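Local coordinates for protein putative sulfatase yidJ (Bacteroides fragilis, PDB 2QZU) that probably hydrolyses sulfate esters as a metal-dependent arylsulfatase of the alkaline phosphatase clan, at residues P78-L83 against V225-P230; G40-I43 against K48-V51. All blocks are in the same frame, centred on the assembly; numbering follows the deposited sequence.

The two contacts lie in one sulfatase-family region at different depths. Interaction 1 is buried, its centre about 5 Å from that of the chain, and joins the signature helix to a central strand beside S76, the predicted 3-oxoalanine position, present here as serine. Interaction 2 ties together a loop nearer the periphery, its centre about 17 Å from the chain centre. The centres of interactions 1 and 2 are about 21 Å apart and the nearest atoms of interactions 1 and 2 about 11 Å apart, so they do not touch. Strand 29-35 relates them: D36, just beyond its end, pairs with R80 of interaction 1, and the chain then runs on into 40-43 of interaction 2.

Interaction 1: residues P78-L83 against V225-P230; sequences PARGML and VVSMNP
R80, the arginine of the sulfatase signature S-x-P-A-R at the start of helix 76-85, reaches toward S227 near the end of strand 222-228. The backbones stand well apart, with 10.5 Å between R80 CA and S227 CA, and the arginine spans the gap. Its chain is extended from CG to NE, and the turn at the last torsion (chi4 -76°) sets the guanidinium across that line. S227 OG lies at the edge of this group, near its plane, 3.2 Å from R80 NH1. S227 OG points away from its own backbone N (chi1 180°), toward the arginine. The firmer link is a water in the guanidinium plane, which accepts from R80 NH2 at 2.9 Å and donates to S227 OG at 2.7 Å and to the carbonyl M228 O at 2.8 Å. These three bonds fix the water and extend the arginine's grip to the strand backbone. S227 OG is also hydrogen-bonded to K132 O. The salt bridge from R80 NH2 to D36 and the hydrogen bond from R80 NE to S76 OG together orient the guanidinium, and D36 probably offsets its charge. A signature helix packed beside the central sheet, its arginine set next to the predicted 3-oxoalanine position, is characteristic of the sulfatase active-site region.

Interaction 2: residues G40-I43 against K48-V51; sequences GDAI and KEPV
D41-A42 and K48-E49 run side by side in roughly the same direction, with CA atoms 6.5 Å apart for D41 and K48 and 6.2 Å for A42 and E49, and A42 is the centre of an inverse gamma turn. One water knits the backbones, donating to D41 O and I43 O, each at 2.7 Å, and accepting from E49 N at 2.8 Å. The K48 side chain, extended beyond CG, lies across the D41 carboxylate: CD packs on D41 CG, and K48 NZ forms a rather long salt bridge of 3.6 Å to D41 OD1. A second water, accepting from K48 NZ and donating to D41 OD1, spans the same pair, while R335 supplies a further salt bridge to OD1. E49, extended beyond CG, runs alongside the turn, with E49 OE2 4.0 Å from A42 CA; its OE1 is salt-bridged to R39 and its OE2 is hydrogen-bonded to Y280. V51 sets CG1 between its backbone N and carbonyl carbon (chi1 61°), with V51 CG1 against A42 O at 3.5 Å. In sequence the loop links strand 29-35 to helix 54-61, and A42 and V51 rest on I283 of helix 267-299.

Interaction 1: residues P78-L83 against V225-P230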
loop_
_atom_site.group_PDB
_atom_site.type_symbol
_atom_site.label_atom_id
_atom_site.label_comp_id
_atom_site.label_asym_id
_atom_site.label_seq_id
_atom_site.Cartn_x
_atom_site.Cartn_y
_atom_site.Cartn_z
ATOM N N PRO A 78 -10.772 16.165 14.163
ATOM C CA PRO A 78 -11.614 16.532 15.305
ATOM C C PRO A 78 -10.820 16.627 16.604
ATOM O O PRO A 78 -10.978 17.584 17.368
ATOM C CB PRO A 78 -12.656 15.413 15.337
ATOM C CG PRO A 78 -12.811 15.068 13.881
ATOM C CD PRO A 78 -11.365 15.046 13.408
ATOM N N ALA A 79 -9.963 15.639 16.853
ATOM C CA ALA A 79 -9.167 15.643 18.075
ATOM C C ALA A 79 -8.223 16.845 18.105
ATOM O O ALA A 79 -8.123 17.531 19.116
ATOM C CB ALA A 79 -8.371 14.340 18.200
ATOM N N ARG A 80 -7.535 17.096 16.995
ATOM C CA ARG A 80 -6.607 18.222 16.915
ATOM C C ARG A 80 -7.353 19.546 17.042
ATOM O O ARG A 80 -6.842 20.504 17.626
ATOM C CB ARG A 80 -5.828 18.162 15.594
ATOM C CG ARG A 80 -4.957 16.910 15.489
ATOM C CD ARG A 80 -4.544 16.594 14.060
ATOM N NE ARG A 80 -3.763 15.362 13.996
ATOM C CZ ARG A 80 -2.488 15.258 14.361
ATOM N NH1 ARG A 80 -1.830 16.317 14.815
ATOM N NH2 ARG A 80 -1.873 14.089 14.280
ATOM N N GLY A 81 -8.570 19.584 16.506
ATOM C CA GLY A 81 -9.384 20.786 16.578
ATOM C C GLY A 81 -9.774 21.105 18.011
ATOM O O GLY A 81 -9.847 22.272 18.404
HETATM N N MSE A 82 -10.031 20.060 18.789
HETATM C CA MSE A 82 -10.390 20.215 20.192
HETATM C C MSE A 82 -9.163 20.676 20.969
HETATM O O MSE A 82 -9.257 21.531 21.848
HETATM C CB MSE A 82 -10.901 18.886 20.756
HETATM C CG MSE A 82 -12.368 18.636 20.471
HETATM SE SE MSE A 82 -12.845 16.755 20.464
HETATM C CE MSE A 82 -13.657 16.701 18.720
ATOM N N LEU A 83 -8.010 20.105 20.640
ATOM C CA LEU A 83 -6.773 20.474 21.313
ATOM C C LEU A 83 -6.450 21.951 21.113
ATOM O O LEU A 83 -6.169 22.670 22.069
ATOM C CB LEU A 83 -5.604 19.640 20.784
ATOM C CG LEU A 83 -4.221 20.117 21.240
ATOM C CD1 LEU A 83 -4.096 19.964 22.753
ATOM C CD2 LEU A 83 -3.145 19.312 20.532
ATOM N N VAL A 225 5.843 22.437 18.952
ATOM C CA VAL A 225 5.016 21.255 18.783
ATOM C C VAL A 225 5.715 20.383 17.749
ATOM O O VAL A 225 6.167 20.877 16.716
ATOM C CB VAL A 225 3.600 21.587 18.243
ATOM C CG1 VAL A 225 2.856 20.294 17.930
ATOM C CG2 VAL A 225 2.824 22.414 19.255
ATOM N N VAL A 226 5.834 19.094 18.043
ATOM C CA VAL A 226 6.429 18.148 17.111
ATOM C C VAL A 226 5.331 17.097 16.940
ATOM O O VAL A 226 5.062 16.317 17.849
ATOM C CB VAL A 226 7.712 17.500 17.680
ATOM C CG1 VAL A 226 8.311 16.552 16.655
ATOM C CG2 VAL A 226 8.722 18.580 18.042
ATOM N N SER A 227 4.692 17.115 15.775
ATOM C CA SER A 227 3.585 16.219 15.458
ATOM C C SER A 227 4.012 15.143 14.459
ATOM O O SER A 227 4.006 15.368 13.247
ATOM C CB SER A 227 2.429 17.051 14.891
ATOM O OG SER A 227 1.314 16.250 14.551
HETATM N N MSE A 228 4.372 13.970 14.978
HETATM C CA MSE A 228 4.825 12.863 14.136
HETATM C C MSE A 228 3.666 12.027 13.612
HETATM O O MSE A 228 2.641 11.886 14.279
HETATM C CB MSE A 228 5.789 11.980 14.925
HETATM C CG MSE A 228 7.037 12.717 15.392
HETATM SE SE MSE A 228 8.124 11.608 16.555
HETATM C CE MSE A 228 9.646 12.796 16.761
ATOM N N ASN A 229 3.842 11.466 12.421
ATOM C CA ASN A 229 2.798 10.666 11.790
ATOM C C ASN A 229 2.781 9.213 12.276
ATOM O O ASN A 229 1.751 8.730 12.748
ATOM C CB ASN A 229 2.931 10.738 10.265
ATOM C CG ASN A 229 1.598 10.567 9.560
ATOM O OD1 ASN A 229 0.808 9.696 9.916
ATOM N ND2 ASN A 229 1.342 11.398 8.556
ATOM N N PRO A 230 3.910 8.486 12.159
ATOM C CA PRO A 230 3.867 7.101 12.647
ATOM C C PRO A 230 3.522 7.179 14.139
ATOM O O PRO A 230 3.839 8.171 14.788
ATOM C CB PRO A 230 5.298 6.610 12.430
ATOM C CG PRO A 230 5.786 7.445 11.267
ATOM C CD PRO A 230 5.229 8.814 11.585
HETATM O O HOH W 1 0.777 13.752 15.294
#

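Interaction 2: residues G40-I43 against K48-V51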
loop_
_atom_site.group_PDB
_atom_site.type_symbol
_atom_site.label_atom_id
_atom_site.label_comp_id
_atom_site.label_asym_id
_atom_site.label_seq_id
_atom_site.Cartn_x
_atom_site.Cartn_y
_atom_site.Cartn_z
ATOM N N GLY A 40 -2.606 4.063 24.023
ATOM C CA GLY A 40 -2.132 4.302 25.375
ATOM C C GLY A 40 -1.395 3.151 26.043
ATOM O O GLY A 40 -0.415 3.378 26.753
ATOM N N ASP A 41 -1.845 1.918 25.836
ATOM C CA ASP A 41 -1.178 0.783 26.471
ATOM C C ASP A 41 0.087 0.318 25.761
ATOM O O ASP A 41 0.768 -0.583 26.242
ATOM C CB ASP A 41 -2.139 -0.405 26.622
ATOM C CG ASP A 41 -3.236 -0.141 27.640
ATOM O OD1 ASP A 41 -3.012 0.683 28.551
ATOM O OD2 ASP A 41 -4.312 -0.765 27.536
ATOM N N ALA A 42 0.408 0.937 24.628
ATOM C CA ALA A 42 1.601 0.555 23.881
ATOM C C ALA A 42 2.837 1.299 24.375
ATOM O O ALA A 42 3.591 1.867 23.589
ATOM C CB ALA A 42 1.394 0.807 22.389
ATOM N N ILE A 43 3.021 1.305 25.693
ATOM C CA ILE A 43 4.176 1.937 26.323
ATOM C C ILE A 43 4.800 0.831 27.165
ATOM O O ILE A 43 4.109 0.178 27.949
ATOM C CB ILE A 43 3.768 3.110 27.246
ATOM C CG1 ILE A 43 3.083 4.210 26.431
ATOM C CG2 ILE A 43 5.002 3.680 27.936
ATOM C CD1 ILE A 43 2.544 5.356 27.277
ATOM N N LYS A 48 1.944 -3.983 29.854
ATOM C CA LYS A 48 0.849 -4.763 29.286
ATOM C C LYS A 48 1.213 -5.378 27.937
ATOM O O LYS A 48 0.677 -6.420 27.563
ATOM C CB LYS A 48 -0.400 -3.893 29.121
ATOM C CG LYS A 48 -1.008 -3.414 30.430
ATOM C CD LYS A 48 -2.272 -2.607 30.190
ATOM C CE LYS A 48 -2.888 -2.137 31.501
ATOM N NZ LYS A 48 -4.139 -1.355 31.282
ATOM N N GLU A 49 2.122 -4.731 27.209
ATOM C CA GLU A 49 2.539 -5.217 25.897
ATOM C C GLU A 49 4.059 -5.201 25.779
ATOM O O GLU A 49 4.726 -4.348 26.368
ATOM C CB GLU A 49 1.913 -4.353 24.795
ATOM C CG GLU A 49 0.398 -4.255 24.914
ATOM C CD GLU A 49 -0.245 -3.415 23.825
ATOM O OE1 GLU A 49 -1.434 -3.066 23.985
ATOM O OE2 GLU A 49 0.420 -3.112 22.812
ATOM N N PRO A 50 4.627 -6.146 25.012
ATOM C CA PRO A 50 6.079 -6.228 24.837
ATOM C C PRO A 50 6.668 -5.257 23.817
ATOM O O PRO A 50 7.531 -5.629 23.017
ATOM C CB PRO A 50 6.284 -7.682 24.436
ATOM C CG PRO A 50 5.104 -7.924 23.560
ATOM C CD PRO A 50 3.956 -7.265 24.321
ATOM N N VAL A 51 6.199 -4.016 23.835
ATOM C CA VAL A 51 6.725 -3.020 22.916
ATOM C C VAL A 51 7.862 -2.292 23.629
ATOM O O VAL A 51 7.779 -2.013 24.827
ATOM C CB VAL A 51 5.622 -2.022 22.474
ATOM C CG1 VAL A 51 5.061 -1.279 23.677
ATOM C CG2 VAL A 51 6.188 -1.052 21.449
HETATM O O HOH W 2 2.430 -1.973 27.794
HETATM O O HOH W 3 -3.047 1.421 31.440
#